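Local structure of angiotensin-converting enzyme (Anopheles gambiae, 6S1Y) at residues T265-K270 with Y580-E585; V193-Y198 with V445-I450. The protein is a zinc metallopeptidase of the angiotensin-converting enzyme family, probably cleaving peptides, and here holds a zinc ion and a gamma-polyglutamic acid fragment. All coordinates share one frame; numbering follows the deposited sequence.

Contact 1 (T265-K270 with Y580-E585); sequences TPFPEK and YQWLLE
W582 overlaps P266 and F267 with the six-membered part of its indole. P266 comes closest: its CB is 3.5 Å from W582 CH2. The next ring carbon follows, with P266 CG 3.7 Å from the same W582 CH2. P266 CG also reaches W582 CZ3 at 3.9 Å. F267 adds a looser contact at the neighbouring corner, where F267 CE2 lies 4.1 Å from W582 CZ2. All of this is apolar packing. The indole gets there because CG of W582 stands anti to the backbone N (chi1 -172°), which throws the ring off the helix toward the loop. The CB of P266 also points across the gap, while F267 reaches the indole with the far end of its ring.

The loop side is shaped by a type I beta turn, F267 to K270, closed by K270 N to F267 O at 3.0 Å. F267 O takes a second bond from ND2 of N419, and OG1 of T265 bonds to OD1 of N419. A bound di(hydroxyethyl)ether lies about 3 Å from the W582 side chain. The contact is at the surface. It joins the loop between strand 244-245 and helix 276-281 to helix 577-590. Helix 414-429 touches both partners, P266 through Y422 and W582 through I418, while L583 faces helix 203-233 at Y224.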
loop_
_atom_site.group_PDB
_atom_site.type_symbol
_atom_site.label_atom_id
_atom_site.label_comp_id
_atom_site.label_asym_id
_atom_site.label_seq_id
_atom_site.Cartn_x
_atom_site.Cartn_y
_atom_site.Cartn_z
ATOM N N THR A 265 8.616 10.616 21.217
ATOM C CA THR A 265 8.524 11.929 20.611
ATOM C C THR A 265 9.502 12.907 21.256
ATOM O O THR A 265 9.864 12.772 22.434
ATOM C CB THR A 265 7.088 12.467 20.713
ATOM O OG1 THR A 265 6.912 13.573 19.813
ATOM C CG2 THR A 265 6.737 12.941 22.135
ATOM N N PRO A 266 9.935 13.918 20.514
ATOM C CA PRO A 266 10.900 14.875 21.087
ATOM C C PRO A 266 10.408 15.603 22.327
ATOM O O PRO A 266 11.200 15.842 23.248
ATOM C CB PRO A 266 11.145 15.839 19.922
ATOM C CG PRO A 266 10.971 15.007 18.707
ATOM C CD PRO A 266 9.795 14.078 19.057
ATOM N N PHE A 267 9.131 15.980 22.383
ATOM C CA PHE A 267 8.614 16.872 23.425
ATOM C C PHE A 267 7.339 16.248 23.971
ATOM O O PHE A 267 6.220 16.693 23.665
ATOM C CB PHE A 267 8.420 18.285 22.873
ATOM C CG PHE A 267 9.715 18.898 22.371
ATOM C CD1 PHE A 267 10.699 19.263 23.268
ATOM C CD2 PHE A 267 9.953 19.059 21.030
ATOM C CE1 PHE A 267 11.908 19.784 22.836
ATOM C CE2 PHE A 267 11.154 19.581 20.573
ATOM C CZ PHE A 267 12.136 19.951 21.482
ATOM N N PRO A 268 7.477 15.198 24.785
ATOM C CA PRO A 268 6.300 14.450 25.231
ATOM C C PRO A 268 5.359 15.239 26.120
ATOM O O PRO A 268 4.189 14.845 26.235
ATOM C CB PRO A 268 6.902 13.254 25.995
ATOM C CG PRO A 268 8.328 13.633 26.294
ATOM C CD PRO A 268 8.743 14.556 25.179
ATOM N N GLU A 269 5.795 16.331 26.739
ATOM C CA GLU A 269 4.873 17.139 27.526
ATOM C C GLU A 269 4.385 18.363 26.762
ATOM O O GLU A 269 3.835 19.276 27.372
ATOM C CB GLU A 269 5.520 17.531 28.850
ATOM C CG GLU A 269 5.857 16.319 29.731
ATOM C CD GLU A 269 4.747 15.247 29.719
ATOM O OE1 GLU A 269 3.580 15.608 29.952
ATOM O OE2 GLU A 269 5.046 14.048 29.442
ATOM N N LYS A 270 4.576 18.401 25.442
ATOM C CA LYS A 270 3.918 19.375 24.584
ATOM C C LYS A 270 2.848 18.660 23.763
ATOM O O LYS A 270 2.839 17.430 23.665
ATOM C CB LYS A 270 4.908 20.076 23.668
ATOM C CG LYS A 270 5.869 20.994 24.410
ATOM C CD LYS A 270 5.351 22.413 24.461
ATOM C CE LYS A 270 6.202 23.282 25.345
ATOM N NZ LYS A 270 7.096 24.170 24.565
ATOM N N TYR A 580 14.263 17.152 8.859
ATOM C CA TYR A 580 15.650 16.795 8.558
ATOM C C TYR A 580 16.630 17.741 9.232
ATOM O O TYR A 580 17.639 17.289 9.787
ATOM C CB TYR A 580 15.869 16.815 7.046
ATOM C CG TYR A 580 17.258 16.437 6.578
ATOM C CD1 TYR A 580 17.918 15.339 7.104
ATOM C CD2 TYR A 580 17.898 17.156 5.558
ATOM C CE1 TYR A 580 19.189 14.970 6.653
ATOM C CE2 TYR A 580 19.177 16.784 5.094
ATOM C CZ TYR A 580 19.813 15.691 5.646
ATOM O OH TYR A 580 21.078 15.333 5.198
ATOM N N GLN A 581 16.370 19.056 9.171
ATOM C CA GLN A 581 17.282 20.020 9.781
ATOM C C GLN A 581 17.309 19.848 11.293
ATOM O O GLN A 581 18.366 19.943 11.918
ATOM C CB GLN A 581 16.899 21.452 9.422
ATOM C CG GLN A 581 16.870 21.756 7.944
ATOM C CD GLN A 581 18.210 21.474 7.241
ATOM O OE1 GLN A 581 19.290 21.690 7.801
ATOM N NE2 GLN A 581 18.134 20.981 6.012
ATOM N N TRP A 582 16.163 19.562 11.897
ATOM C CA TRP A 582 16.126 19.419 13.343
ATOM C C TRP A 582 16.875 18.168 13.783
ATOM O O TRP A 582 17.651 18.209 14.738
ATOM C CB TRP A 582 14.684 19.392 13.836
ATOM C CG TRP A 582 14.598 19.433 15.312
ATOM C CD1 TRP A 582 14.629 20.539 16.109
ATOM C CD2 TRP A 582 14.490 18.306 16.188
ATOM N NE1 TRP A 582 14.516 20.171 17.425
ATOM C CE2 TRP A 582 14.446 18.803 17.499
ATOM C CE3 TRP A 582 14.409 16.934 15.985
ATOM C CZ2 TRP A 582 14.329 17.968 18.607
ATOM C CZ3 TRP A 582 14.281 16.114 17.081
ATOM C CH2 TRP A 582 14.239 16.634 18.375
ATOM N N LEU A 583 16.699 17.061 13.063
ATOM C CA LEU A 583 17.373 15.819 13.427
ATOM C C LEU A 583 18.884 15.940 13.296
ATOM O O LEU A 583 19.623 15.458 14.162
ATOM C CB LEU A 583 16.862 14.679 12.558
ATOM C CG LEU A 583 15.399 14.249 12.771
ATOM C CD1 LEU A 583 14.953 13.329 11.633
ATOM C CD2 LEU A 583 15.246 13.564 14.115
ATOM N N LEU A 584 19.369 16.561 12.209
ATOM C CA LEU A 584 20.809 16.723 12.017
ATOM C C LEU A 584 21.454 17.341 13.248
ATOM O O LEU A 584 22.503 16.886 13.717
ATOM C CB LEU A 584 21.108 17.613 10.801
ATOM C CG LEU A 584 21.031 16.942 9.439
ATOM C CD1 LEU A 584 21.023 17.985 8.309
ATOM C CD2 LEU A 584 22.190 15.975 9.271
ATOM N N GLU A 585 20.843 18.402 13.770
ATOM C CA GLU A 585 21.390 19.077 14.940
ATOM C C GLU A 585 21.157 18.271 16.215
ATOM O O GLU A 585 22.061 18.164 17.050
ATOM C CB GLU A 585 20.782 20.478 15.057
ATOM C CG GLU A 585 21.359 21.320 16.199
ATOM C CD GLU A 585 22.884 21.489 16.119
ATOM O OE1 GLU A 585 23.500 21.664 17.196
ATOM O OE2 GLU A 585 23.457 21.446 14.994
#

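Contact 2 (V193-Y198 with V445-I450)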
loop_
_atom_site.group_PDB
_atom_site.type_symbol
_atom_site.label_atom_id
_atom_site.label_comp_id
_atom_site.label_asym_id
_atom_site.label_seq_id
_atom_site.Cartn_x
_atom_site.Cartn_y
_atom_site.Cartn_z
ATOM N N VAL A 193 7.506 -7.961 -15.991
ATOM C CA VAL A 193 6.061 -7.798 -16.089
ATOM C C VAL A 193 5.588 -6.679 -15.171
ATOM O O VAL A 193 4.864 -5.769 -15.596
ATOM C CB VAL A 193 5.342 -9.118 -15.759
ATOM C CG1 VAL A 193 3.826 -8.873 -15.619
ATOM C CG2 VAL A 193 5.644 -10.156 -16.823
ATOM N N TRP A 194 5.977 -6.745 -13.888
ATOM C CA TRP A 194 5.563 -5.725 -12.927
ATOM C C TRP A 194 6.079 -4.357 -13.343
ATOM O O TRP A 194 5.334 -3.374 -13.359
ATOM C CB TRP A 194 6.058 -6.078 -11.520
ATOM C CG TRP A 194 5.235 -7.116 -10.783
ATOM C CD1 TRP A 194 4.107 -7.746 -11.229
ATOM C CD2 TRP A 194 5.500 -7.652 -9.476
ATOM N NE1 TRP A 194 3.643 -8.617 -10.276
ATOM C CE2 TRP A 194 4.478 -8.584 -9.191
ATOM C CE3 TRP A 194 6.489 -7.421 -8.513
ATOM C CZ2 TRP A 194 4.425 -9.290 -7.991
ATOM C CZ3 TRP A 194 6.441 -8.139 -7.320
ATOM C CH2 TRP A 194 5.420 -9.063 -7.074
ATOM N N LEU A 195 7.360 -4.277 -13.704
ATOM C CA LEU A 195 7.920 -2.977 -14.078
ATOM C C LEU A 195 7.287 -2.441 -15.358
ATOM O O LEU A 195 7.220 -1.222 -15.554
ATOM C CB LEU A 195 9.440 -3.084 -14.216
ATOM C CG LEU A 195 10.167 -2.987 -12.867
ATOM C CD1 LEU A 195 11.602 -3.521 -12.978
ATOM C CD2 LEU A 195 10.167 -1.555 -12.341
ATOM N N ASN A 196 6.793 -3.327 -16.225
ATOM C CA ASN A 196 6.154 -2.869 -17.451
ATOM C C ASN A 196 4.958 -1.960 -17.183
ATOM O O ASN A 196 4.700 -1.046 -17.967
ATOM C CB ASN A 196 5.719 -4.071 -18.286
ATOM C CG ASN A 196 4.898 -3.662 -19.480
ATOM O OD1 ASN A 196 5.366 -2.912 -20.332
ATOM N ND2 ASN A 196 3.664 -4.146 -19.545
ATOM N N GLU A 197 4.230 -2.184 -16.082
ATOM C CA GLU A 197 3.074 -1.360 -15.739
ATOM C C GLU A 197 3.407 0.119 -15.577
ATOM O O GLU A 197 2.492 0.938 -15.567
ATOM C CB GLU A 197 2.430 -1.870 -14.445
ATOM C CG GLU A 197 1.813 -3.259 -14.575
ATOM C CD GLU A 197 0.676 -3.288 -15.600
ATOM O OE1 GLU A 197 -0.342 -2.598 -15.382
ATOM O OE2 GLU A 197 0.814 -3.980 -16.629
ATOM N N TYR A 198 4.684 0.485 -15.447
ATOM C CA TYR A 198 5.075 1.881 -15.280
ATOM C C TYR A 198 5.599 2.494 -16.568
ATOM O O TYR A 198 5.884 3.700 -16.601
ATOM C CB TYR A 198 6.121 2.003 -14.163
ATOM C CG TYR A 198 5.555 1.561 -12.819
ATOM C CD1 TYR A 198 4.888 2.457 -11.991
ATOM C CD2 TYR A 198 5.668 0.239 -12.399
ATOM C CE1 TYR A 198 4.357 2.053 -10.783
ATOM C CE2 TYR A 198 5.141 -0.174 -11.187
ATOM C CZ TYR A 198 4.487 0.737 -10.391
ATOM O OH TYR A 198 3.976 0.305 -9.194
ATOM N N VAL A 445 14.142 -12.694 -6.736
ATOM C CA VAL A 445 13.668 -14.073 -6.832
ATOM C C VAL A 445 13.194 -14.359 -8.247
ATOM O O VAL A 445 13.556 -15.376 -8.852
ATOM C CB VAL A 445 12.554 -14.335 -5.802
ATOM C CG1 VAL A 445 11.898 -15.706 -6.036
ATOM C CG2 VAL A 445 13.106 -14.244 -4.380
ATOM N N PHE A 446 12.400 -13.445 -8.806
ATOM C CA PHE A 446 11.838 -13.638 -10.139
ATOM C C PHE A 446 12.932 -13.759 -11.189
ATOM O O PHE A 446 12.817 -14.555 -12.122
ATOM C CB PHE A 446 10.922 -12.467 -10.495
ATOM C CG PHE A 446 9.645 -12.404 -9.698
ATOM C CD1 PHE A 446 9.147 -13.510 -9.043
ATOM C CD2 PHE A 446 8.930 -11.222 -9.630
ATOM C CE1 PHE A 446 7.964 -13.443 -8.335
ATOM C CE2 PHE A 446 7.739 -11.148 -8.920
ATOM C CZ PHE A 446 7.255 -12.252 -8.276
ATOM N N ARG A 447 13.988 -12.943 -11.066
ATOM C CA ARG A 447 15.060 -12.919 -12.053
ATOM C C ARG A 447 16.085 -14.027 -11.856
ATOM O O ARG A 447 16.938 -14.198 -12.725
ATOM C CB ARG A 447 15.794 -11.582 -12.019
ATOM C CG ARG A 447 15.005 -10.424 -12.584
ATOM C CD ARG A 447 15.596 -9.118 -12.095
ATOM N NE ARG A 447 15.005 -7.952 -12.748
ATOM C CZ ARG A 447 15.117 -6.711 -12.293
ATOM N NH1 ARG A 447 15.781 -6.474 -11.161
ATOM N NH2 ARG A 447 14.550 -5.701 -12.956
ATOM N N GLY A 448 16.028 -14.766 -10.749
ATOM C CA GLY A 448 17.014 -15.785 -10.448
ATOM C C GLY A 448 18.232 -15.305 -9.680
ATOM O O GLY A 448 19.051 -16.137 -9.281
ATOM N N ASP A 449 18.384 -13.990 -9.475
ATOM C CA ASP A 449 19.494 -13.466 -8.691
ATOM C C ASP A 449 19.478 -13.971 -7.255
ATOM O O ASP A 449 20.527 -14.009 -6.611
ATOM C CB ASP A 449 19.456 -11.939 -8.647
ATOM C CG ASP A 449 19.375 -11.315 -10.012
ATOM O OD1 ASP A 449 19.947 -11.883 -10.974
ATOM O OD2 ASP A 449 18.742 -10.241 -10.124
ATOM N N ILE A 450 18.304 -14.297 -6.716
ATOM C CA ILE A 450 18.164 -14.803 -5.353
ATOM C C ILE A 450 17.632 -16.226 -5.442
ATOM O O ILE A 450 16.503 -16.444 -5.897
ATOM C CB ILE A 450 17.226 -13.930 -4.504
ATOM C CG1 ILE A 450 17.771 -12.513 -4.349
ATOM C CG2 ILE A 450 17.012 -14.543 -3.129
ATOM C CD1 ILE A 450 16.761 -11.529 -3.671
#
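NH2 of R447 forms a salt bridge with OE1 of E204, and the same nitrogen rests 3.7 Å from CD1 of L195. The arginine chain runs extended from CG to NE. This carries its charged end from the last turn of the helix across to L195, and the two side chains meet at about a right angle. The leucine methyl makes a van der Waals contact with the end of the guanidinium group, whose charge is paired with E204.

Deeper in, F446 and W194 form a T-shaped (edge-to-face) pair. The edge of F446 points at one face of the W194 six-membered ring, with the planes at 76° and the centroids 5.0 Å apart. F446 CE2 leads, 3.6 Å from both CH2 and CZ3 of W194. F446 CZ follows at 3.9 Å from W194 CH2. The contact falls toward the rim of the indole rather than over its middle.

The enzyme belongs to the largely helical angiotensin-converting enzyme family, and this contact joins helix 190-196 to the last turn of helix 431-447. W194 also packs on D439 and R442, farther back along the second helix. G448, with a positive phi (89°), is the first residue past that helix to leave helical angles; G448 N still bonds to V445 O at 3.2 Å. On the other side, E197 N bonds to W194 O at 3.2 Å. Y174 of helix 168-184 touches both W194 and F446. The W194 side chain lies about 11 Å from the bound gamma-glutamyl ligand.

Overall arrangement
Contacts 1 and 2 lie about 39 Å apart between centres, and their nearest atoms are about 26 Å apart. They do not touch. Along the chain their segments alternate: 193-198, 265-270, 445-450, then 580-585. Each contact thus joins an earlier part of the chain to a much later one, and all four segments belong to the angiotensin-converting enzyme family region of the chain. Contact 1 ties a surface loop to helix 577-590, and contact 2 joins helix 190-196 to helix 431-447. Contact 1 lies farther from the chain centre, about 28 Å against 18 Å. Both are packing sites outside the zinc site of H357, H361 and E385.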